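Local coordinates for protein nucleoporin nup120 (Schizosaccharomyces pombe, PDB 4GQ2) that serves as a structural component of the nuclear pore complex, whose nucleoporins both build the pore and can act as docking partners for transport factors, at residues 430-433 / 434-438; 10-14 / 15-19; 814-817 / 818-822. All blocks are in the same frame, centred on the assembly; numbering follows the deposited sequence.

Contact 1. Residues 430-433 / 434-438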
loop_
_atom_site.group_PDB
_atom_site.type_symbol
_atom_site.label_atom_id
_atom_site.label_comp_id
_atom_site.label_asym_id
_atom_site.label_seq_id
_atom_site.Cartn_x
_atom_site.Cartn_y
_atom_site.Cartn_z
ATOM N N HIS A 430 5.527 3.561 -7.033
ATOM C CA HIS A 430 5.901 3.795 -8.424
ATOM C C HIS A 430 6.672 2.678 -9.080
ATOM O O HIS A 430 6.942 2.733 -10.281
ATOM C CB HIS A 430 6.651 5.114 -8.556
ATOM C CG HIS A 430 6.535 5.736 -9.922
ATOM N ND1 HIS A 430 7.573 5.810 -10.775
ATOM C CD2 HIS A 430 5.444 6.300 -10.578
ATOM C CE1 HIS A 430 7.173 6.404 -11.914
ATOM N NE2 HIS A 430 5.868 6.703 -11.792
ATOM N N ASN A 431 7.019 1.652 -8.302
ATOM C CA ASN A 431 7.804 0.512 -8.794
ATOM C C ASN A 431 9.276 0.843 -9.089
ATOM O O ASN A 431 9.955 0.116 -9.816
ATOM C CB ASN A 431 7.132 -0.156 -10.008
ATOM C CG ASN A 431 5.723 -0.638 -9.707
ATOM O OD1 ASN A 431 4.909 0.094 -9.142
ATOM N ND2 ASN A 431 5.426 -1.876 -10.097
ATOM N N THR A 432 9.759 1.941 -8.516
ATOM C CA THR A 432 11.169 2.266 -8.558
ATOM C C THR A 432 11.829 1.567 -7.367
ATOM O O THR A 432 11.141 1.161 -6.430
ATOM C CB THR A 432 11.423 3.792 -8.482
ATOM O OG1 THR A 432 11.149 4.260 -7.163
ATOM C CG2 THR A 432 10.558 4.556 -9.475
ATOM N N SER A 433 13.153 1.427 -7.409
ATOM C CA SER A 433 13.897 0.797 -6.323
ATOM C C SER A 433 13.971 1.693 -5.098
ATOM O O SER A 433 13.955 2.918 -5.208
ATOM C CB SER A 433 15.323 0.467 -6.764
ATOM O OG SER A 433 16.094 1.660 -6.860
ATOM N N ILE A 434 14.088 1.056 -3.938
ATOM C CA ILE A 434 14.312 1.737 -2.673
ATOM C C ILE A 434 15.615 2.540 -2.685
ATOM O O ILE A 434 15.670 3.639 -2.125
ATOM C CB ILE A 434 14.221 0.741 -1.484
ATOM C CG1 ILE A 434 12.841 0.840 -0.825
ATOM C CG2 ILE A 434 15.277 1.008 -0.418
ATOM C CD1 ILE A 434 11.707 0.257 -1.640
ATOM N N GLU A 435 16.645 2.012 -3.348
ATOM C CA GLU A 435 17.945 2.686 -3.371
ATOM C C GLU A 435 17.882 4.064 -4.012
ATOM O O GLU A 435 18.460 5.013 -3.485
ATOM C CB GLU A 435 19.027 1.826 -4.022
ATOM C CG GLU A 435 19.518 0.693 -3.137
ATOM C CD GLU A 435 18.615 -0.527 -3.195
ATOM O OE1 GLU A 435 17.743 -0.591 -4.091
ATOM O OE2 GLU A 435 18.783 -1.430 -2.353
ATOM N N SER A 436 17.154 4.175 -5.123
ATOM C CA SER A 436 16.991 5.454 -5.816
ATOM C C SER A 436 16.362 6.520 -4.924
ATOM O O SER A 436 16.725 7.691 -5.011
ATOM C CB SER A 436 16.186 5.284 -7.098
ATOM O OG SER A 436 14.855 4.928 -6.804
ATOM N N ILE A 437 15.443 6.106 -4.051
ATOM C CA ILE A 437 14.849 7.023 -3.071
ATOM C C ILE A 437 15.887 7.430 -2.020
ATOM O O ILE A 437 16.027 8.622 -1.706
ATOM C CB ILE A 437 13.564 6.450 -2.418
ATOM C CG1 ILE A 437 12.470 6.223 -3.478
ATOM C CG2 ILE A 437 13.049 7.367 -1.318
ATOM C CD1 ILE A 437 11.203 5.560 -2.963
ATOM N N GLN A 438 16.629 6.447 -1.506
ATOM C CA GLN A 438 17.666 6.702 -0.503
ATOM C C GLN A 438 18.754 7.634 -1.017
ATOM O O GLN A 438 19.145 8.575 -0.332
ATOM C CB GLN A 438 18.305 5.399 -0.029
ATOM C CG GLN A 438 17.371 4.482 0.727
ATOM C CD GLN A 438 17.967 3.112 0.964
ATOM O OE1 GLN A 438 18.926 2.710 0.303
ATOM N NE2 GLN A 438 17.403 2.385 1.919
#
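Thr432 opens the contact from the loop, its OG1 3.8 Å from Ser436 OG; a small branched residue fits here, where its side chain also touches Val510 and Asp514 of helix 492-515. Ser433, next in the chain, does most of the work, and it is joined to Ser436 twice, in crossed fashion. Ser433 OG sits between its own backbone N and carbonyl carbon (chi1 73°), which turns the oxygen forward to accept from Ser436 N at 3.2 Å, with an N-H...O angle of 163°. In return Ser436 OG donates to Ser433 O over 2.7 Å, reaching it tilted 22° from the carbonyl plane. Asp514 OD1 is also hydrogen-bonded to Ser433 OG, consistent with the hydroxyl giving its proton to that carboxylate while accepting from the helix; a weak hydrogen bond joins the same oxygen to Asn538 OD1. An alanine in place of Ser433 would probably leave Ser436 N without its side-chain acceptor and Asp514 without this partner. Glu435 completes the surroundings: its chain bends at chi2 and brings OE1 to 3.8 Å from Ser433 CB, while its side chain leans on Phe51 and Cys55 of helix 46-55. The end of Ile437 also comes back toward the loop, its CG1 4.0 Å from Ser433 O, and its side chain packs on Val471 of helix 464-478. A serine accepting from the backbone N three residues ahead is the classical N-cap, and here it caps the N-terminal end of helix 434-443 within the beta-propeller family region.

Contact 2. Residues 10-14 / 15-19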
loop_
_atom_site.group_PDB
_atom_site.type_symbol
_atom_site.label_atom_id
_atom_site.label_comp_id
_atom_site.label_asym_id
_atom_site.label_seq_id
_atom_site.Cartn_x
_atom_site.Cartn_y
_atom_site.Cartn_z
ATOM N N VAL A 10 9.684 -6.414 -10.856
ATOM C CA VAL A 10 9.965 -6.374 -9.422
ATOM C C VAL A 10 11.362 -5.789 -9.193
ATOM O O VAL A 10 12.346 -6.310 -9.718
ATOM C CB VAL A 10 9.840 -7.763 -8.748
ATOM C CG1 VAL A 10 10.026 -7.658 -7.240
ATOM C CG2 VAL A 10 8.492 -8.382 -9.045
ATOM N N PRO A 11 11.449 -4.683 -8.429
ATOM C CA PRO A 11 12.748 -4.129 -8.110
ATOM C C PRO A 11 13.531 -5.122 -7.271
ATOM O O PRO A 11 12.946 -5.851 -6.471
ATOM C CB PRO A 11 12.405 -2.887 -7.270
ATOM C CG PRO A 11 11.024 -2.524 -7.673
ATOM C CD PRO A 11 10.356 -3.850 -7.897
ATOM N N ILE A 12 14.842 -5.154 -7.460
ATOM C CA ILE A 12 15.700 -6.041 -6.691
ATOM C C ILE A 12 16.231 -5.281 -5.477
ATOM O O ILE A 12 17.366 -4.791 -5.462
ATOM C CB ILE A 12 16.840 -6.610 -7.552
ATOM C CG1 ILE A 12 16.258 -7.380 -8.723
ATOM C CG2 ILE A 12 17.724 -7.535 -6.735
ATOM C CD1 ILE A 12 17.273 -7.713 -9.784
ATOM N N ASP A 13 15.369 -5.166 -4.475
ATOM C CA ASP A 13 15.726 -4.583 -3.207
ATOM C C ASP A 13 15.070 -5.419 -2.112
ATOM O O ASP A 13 14.182 -6.230 -2.400
ATOM C CB ASP A 13 15.361 -3.087 -3.138
ATOM C CG ASP A 13 13.870 -2.808 -3.328
ATOM O OD1 ASP A 13 13.015 -3.559 -2.814
ATOM O OD2 ASP A 13 13.545 -1.790 -3.972
ATOM N N LEU A 14 15.537 -5.249 -0.876
ATOM C CA LEU A 14 15.065 -6.047 0.253
ATOM C C LEU A 14 13.557 -5.923 0.465
ATOM O O LEU A 14 12.860 -6.925 0.669
ATOM C CB LEU A 14 15.831 -5.659 1.525
ATOM C CG LEU A 14 17.092 -6.463 1.881
ATOM C CD1 LEU A 14 18.093 -6.582 0.733
ATOM C CD2 LEU A 14 17.760 -5.849 3.099
ATOM N N GLN A 15 13.065 -4.689 0.390
ATOM C CA GLN A 15 11.656 -4.376 0.611
ATOM C C GLN A 15 10.718 -5.111 -0.356
ATOM O O GLN A 15 9.719 -5.690 0.076
ATOM C CB GLN A 15 11.436 -2.859 0.535
ATOM C CG GLN A 15 10.075 -2.366 1.018
ATOM C CD GLN A 15 9.788 -2.676 2.483
ATOM O OE1 GLN A 15 10.698 -2.781 3.316
ATOM N NE2 GLN A 15 8.510 -2.816 2.804
ATOM N N SER A 16 11.048 -5.098 -1.649
ATOM C CA SER A 16 10.170 -5.671 -2.673
ATOM C C SER A 16 10.116 -7.190 -2.610
ATOM O O SER A 16 9.144 -7.795 -3.056
ATOM C CB SER A 16 10.588 -5.233 -4.080
ATOM O OG SER A 16 10.519 -3.824 -4.229
ATOM N N PHE A 17 11.164 -7.793 -2.060
ATOM C CA PHE A 17 11.240 -9.247 -1.900
ATOM C C PHE A 17 10.786 -9.706 -0.506
ATOM O O PHE A 17 10.879 -10.891 -0.195
ATOM C CB PHE A 17 12.674 -9.726 -2.152
ATOM C CG PHE A 17 13.001 -9.959 -3.600
ATOM C CD1 PHE A 17 13.035 -8.907 -4.509
ATOM C CD2 PHE A 17 13.300 -11.240 -4.056
ATOM C CE1 PHE A 17 13.339 -9.129 -5.850
ATOM C CE2 PHE A 17 13.616 -11.467 -5.393
ATOM C CZ PHE A 17 13.635 -10.411 -6.293
ATOM N N CYS A 18 10.301 -8.777 0.327
ATOM C CA CYS A 18 9.911 -9.085 1.718
ATOM C C CYS A 18 11.035 -9.753 2.511
ATOM O O CYS A 18 10.803 -10.709 3.255
ATOM C CB CYS A 18 8.656 -9.961 1.781
ATOM S SG CYS A 18 7.279 -9.373 0.786
ATOM N N LEU A 19 12.251 -9.244 2.352
ATOM C CA LEU A 19 13.396 -9.818 3.025
ATOM C C LEU A 19 13.644 -9.131 4.357
ATOM O O LEU A 19 13.351 -7.947 4.516
ATOM C CB LEU A 19 14.635 -9.708 2.142
ATOM C CG LEU A 19 14.653 -10.447 0.796
ATOM C CD1 LEU A 19 16.036 -10.334 0.164
ATOM C CD2 LEU A 19 14.227 -11.910 0.904
#
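Leu14 O accepts from Leu19 N at 2.9 Å in a nearly straight bond (173°), closing a loop around the type I turn Gln15-Cys18, while Cys18 N bonds back to Gln15 O. Just ahead of this loop, Asp13 OD1 takes two donors from one residue, Ser16 N at 2.8 Å and Ser16 OG at 2.9 Å. The amide comes nearly along the C-O axis of the carboxylate oxygen, whereas the hydroxyl meets it on the syn side, 29° out of plane. Ser16 can offer both because OG stands beside its own backbone N, anti to the carbonyl carbon (chi1 -61°). Asp suits the place through its short reach and its second oxygen, OD2, which is used by Ile434 N. A weak bond from Phe17 N to Asp13 O backs up the turn. The ring of Phe17 lies against the incoming chain edge first: its CE1 edge points in plane at Pro11 O, 3.4 Å away, and Val10 CG1 touches the same carbon obliquely at 3.9 Å. Phe673 stacks on this ring, and Phe87 meets it edge-to-face. At the far end Leu14 CG and Leu19 CB meet at 4.1 Å, the two side chains crossing at about a right angle. The bond from Ser16 N to the Asp13 carboxylate fits an Asx motif, backed by the weak main-chain bond, and Cys18, with positive phi, lets the chain turn between strands 3-11 and 21-26.

Contact 3. Residues 814-817 / 818-822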
loop_
_atom_site.group_PDB
_atom_site.type_symbol
_atom_site.label_atom_id
_atom_site.label_comp_id
_atom_site.label_asym_id
_atom_site.label_seq_id
_atom_site.Cartn_x
_atom_site.Cartn_y
_atom_site.Cartn_z
ATOM N N THR A 814 -15.054 -9.383 4.195
ATOM C CA THR A 814 -15.103 -10.086 5.465
ATOM C C THR A 814 -14.027 -11.163 5.523
ATOM O O THR A 814 -13.291 -11.254 6.507
ATOM C CB THR A 814 -16.487 -10.687 5.733
ATOM O OG1 THR A 814 -17.481 -9.655 5.640
ATOM C CG2 THR A 814 -16.529 -11.297 7.112
ATOM N N GLU A 815 -13.927 -11.948 4.453
ATOM C CA GLU A 815 -12.939 -13.018 4.351
ATOM C C GLU A 815 -11.514 -12.498 4.508
ATOM O O GLU A 815 -10.751 -13.012 5.320
ATOM C CB GLU A 815 -13.076 -13.753 3.016
ATOM C CG GLU A 815 -14.336 -14.607 2.890
ATOM C CD GLU A 815 -14.420 -15.352 1.563
ATOM O OE1 GLU A 815 -13.454 -15.297 0.767
ATOM O OE2 GLU A 815 -15.459 -15.999 1.316
ATOM N N LEU A 816 -11.160 -11.476 3.732
ATOM C CA LEU A 816 -9.799 -10.963 3.771
ATOM C C LEU A 816 -9.480 -10.340 5.129
ATOM O O LEU A 816 -8.461 -10.686 5.742
ATOM C CB LEU A 816 -9.521 -9.986 2.616
ATOM C CG LEU A 816 -8.155 -9.290 2.640
ATOM C CD1 LEU A 816 -7.023 -10.310 2.687
ATOM C CD2 LEU A 816 -7.999 -8.355 1.444
ATOM N N VAL A 817 -10.359 -9.454 5.599
ATOM C CA VAL A 817 -10.172 -8.780 6.894
ATOM C C VAL A 817 -10.121 -9.777 8.058
ATOM O O VAL A 817 -9.301 -9.626 8.983
ATOM C CB VAL A 817 -11.253 -7.703 7.150
ATOM C CG1 VAL A 817 -11.110 -7.103 8.539
ATOM C CG2 VAL A 817 -11.167 -6.603 6.102
ATOM N N GLU A 818 -10.969 -10.805 7.990
ATOM C CA GLU A 818 -11.019 -11.833 9.032
ATOM C C GLU A 818 -9.668 -12.540 9.151
ATOM O O GLU A 818 -9.182 -12.765 10.258
ATOM C CB GLU A 818 -12.157 -12.831 8.774
ATOM C CG GLU A 818 -12.558 -13.677 9.979
ATOM C CD GLU A 818 -11.930 -15.063 9.993
ATOM O OE1 GLU A 818 -11.260 -15.443 9.010
ATOM O OE2 GLU A 818 -12.115 -15.788 10.993
ATOM N N LYS A 819 -9.053 -12.849 8.010
ATOM C CA LYS A 819 -7.729 -13.480 7.997
ATOM C C LYS A 819 -6.645 -12.557 8.532
ATOM O O LYS A 819 -5.755 -12.989 9.278
ATOM C CB LYS A 819 -7.362 -13.962 6.598
ATOM C CG LYS A 819 -8.052 -15.248 6.175
ATOM C CD LYS A 819 -7.587 -16.430 7.016
ATOM C CE LYS A 819 -8.138 -17.744 6.489
ATOM N NZ LYS A 819 -9.616 -17.702 6.314
ATOM N N LEU A 820 -6.721 -11.284 8.155
ATOM C CA LEU A 820 -5.773 -10.286 8.653
ATOM C C LEU A 820 -5.862 -10.226 10.174
ATOM O O LEU A 820 -4.841 -10.160 10.865
ATOM C CB LEU A 820 -6.039 -8.906 8.033
ATOM C CG LEU A 820 -5.591 -8.678 6.579
ATOM C CD1 LEU A 820 -6.144 -7.367 6.025
ATOM C CD2 LEU A 820 -4.074 -8.695 6.474
ATOM N N PHE A 821 -7.096 -10.274 10.675
ATOM C CA PHE A 821 -7.351 -10.237 12.100
ATOM C C PHE A 821 -6.696 -11.424 12.784
ATOM O O PHE A 821 -5.920 -11.242 13.722
ATOM C CB PHE A 821 -8.854 -10.185 12.399
ATOM C CG PHE A 821 -9.162 -9.957 13.847
ATOM C CD1 PHE A 821 -9.168 -8.666 14.372
ATOM C CD2 PHE A 821 -9.419 -11.033 14.700
ATOM C CE1 PHE A 821 -9.439 -8.449 15.715
ATOM C CE2 PHE A 821 -9.688 -10.820 16.046
ATOM C CZ PHE A 821 -9.699 -9.525 16.553
ATOM N N LEU A 822 -6.984 -12.628 12.294
ATOM C CA LEU A 822 -6.343 -13.856 12.790
ATOM C C LEU A 822 -4.821 -13.755 12.843
ATOM O O LEU A 822 -4.190 -14.383 13.690
ATOM C CB LEU A 822 -6.745 -15.058 11.925
ATOM C CG LEU A 822 -7.893 -16.001 12.309
ATOM C CD1 LEU A 822 -8.677 -15.595 13.556
ATOM C CD2 LEU A 822 -8.819 -16.185 11.112
HETATM O O HOH W 1 -11.621 -15.487 6.409
#
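Glu815 O is gripped by two donors, Lys819 N at 3.2 Å in the helical bond and a water at 2.8 Å. The same water donates to Glu818 OE1 over 2.6 Å and accepts from Lys819 NZ at 3.0 Å, so one molecule ties a backbone carbonyl to an acid and a base. Lys819 reaches it by folding back, with bends at chi2 and chi4; the direct salt bridge from NZ to Glu818 OE1 is long, at 3.9 Å. In Glu818, CG anti to the backbone N (chi1 -163°) and a bend at chi2 carry the carboxylate to where OE1 meets the water and OE2 accepts from Val879 N. A glutamate is apt here because its two oxygens serve the water and a neighbouring loop at once. One turn round, Leu820 N bonds Leu816 O at 3.0 Å, and Leu816 CG lies 4.4 Å from Leu820 CD1, two leucines one turn apart on the same apolar face. That face presses on Phe773 of helix 770-777, with Leu820 also meeting Cys829 and Leu832 of helix 826-832. Val817 and Phe821 also touch Cys829 and reach Ile849 and Leu848 of helix 840-852 respectively, which wedges helix 812-822 among three neighbouring helices.

Overall arrangement
Contacts 1 and 2 are neighbours in space though more than 400 residues apart in sequence, with centres 10 Å from each other. Asp13 OD2 of contact 2 and Ile434 N of contact 1 form a probable hydrogen bond of 2.9 Å, so the acid that orders its own turn also reaches a helix beginning, where a negative charge is probably favoured by the helix dipole. A second touch, Pro11 CG on Asn431 O at 3.6 Å, joins the loops further along. Contact 3 stands apart, its centre about 25 Å from contact 2 and about 30 Å from contact 1, and touches neither. Contacts 1 and 2 thus join the exit of strand 3-11 to the N-terminal end of helix 434-443, whereas contact 3 belongs to the C-terminal helical region.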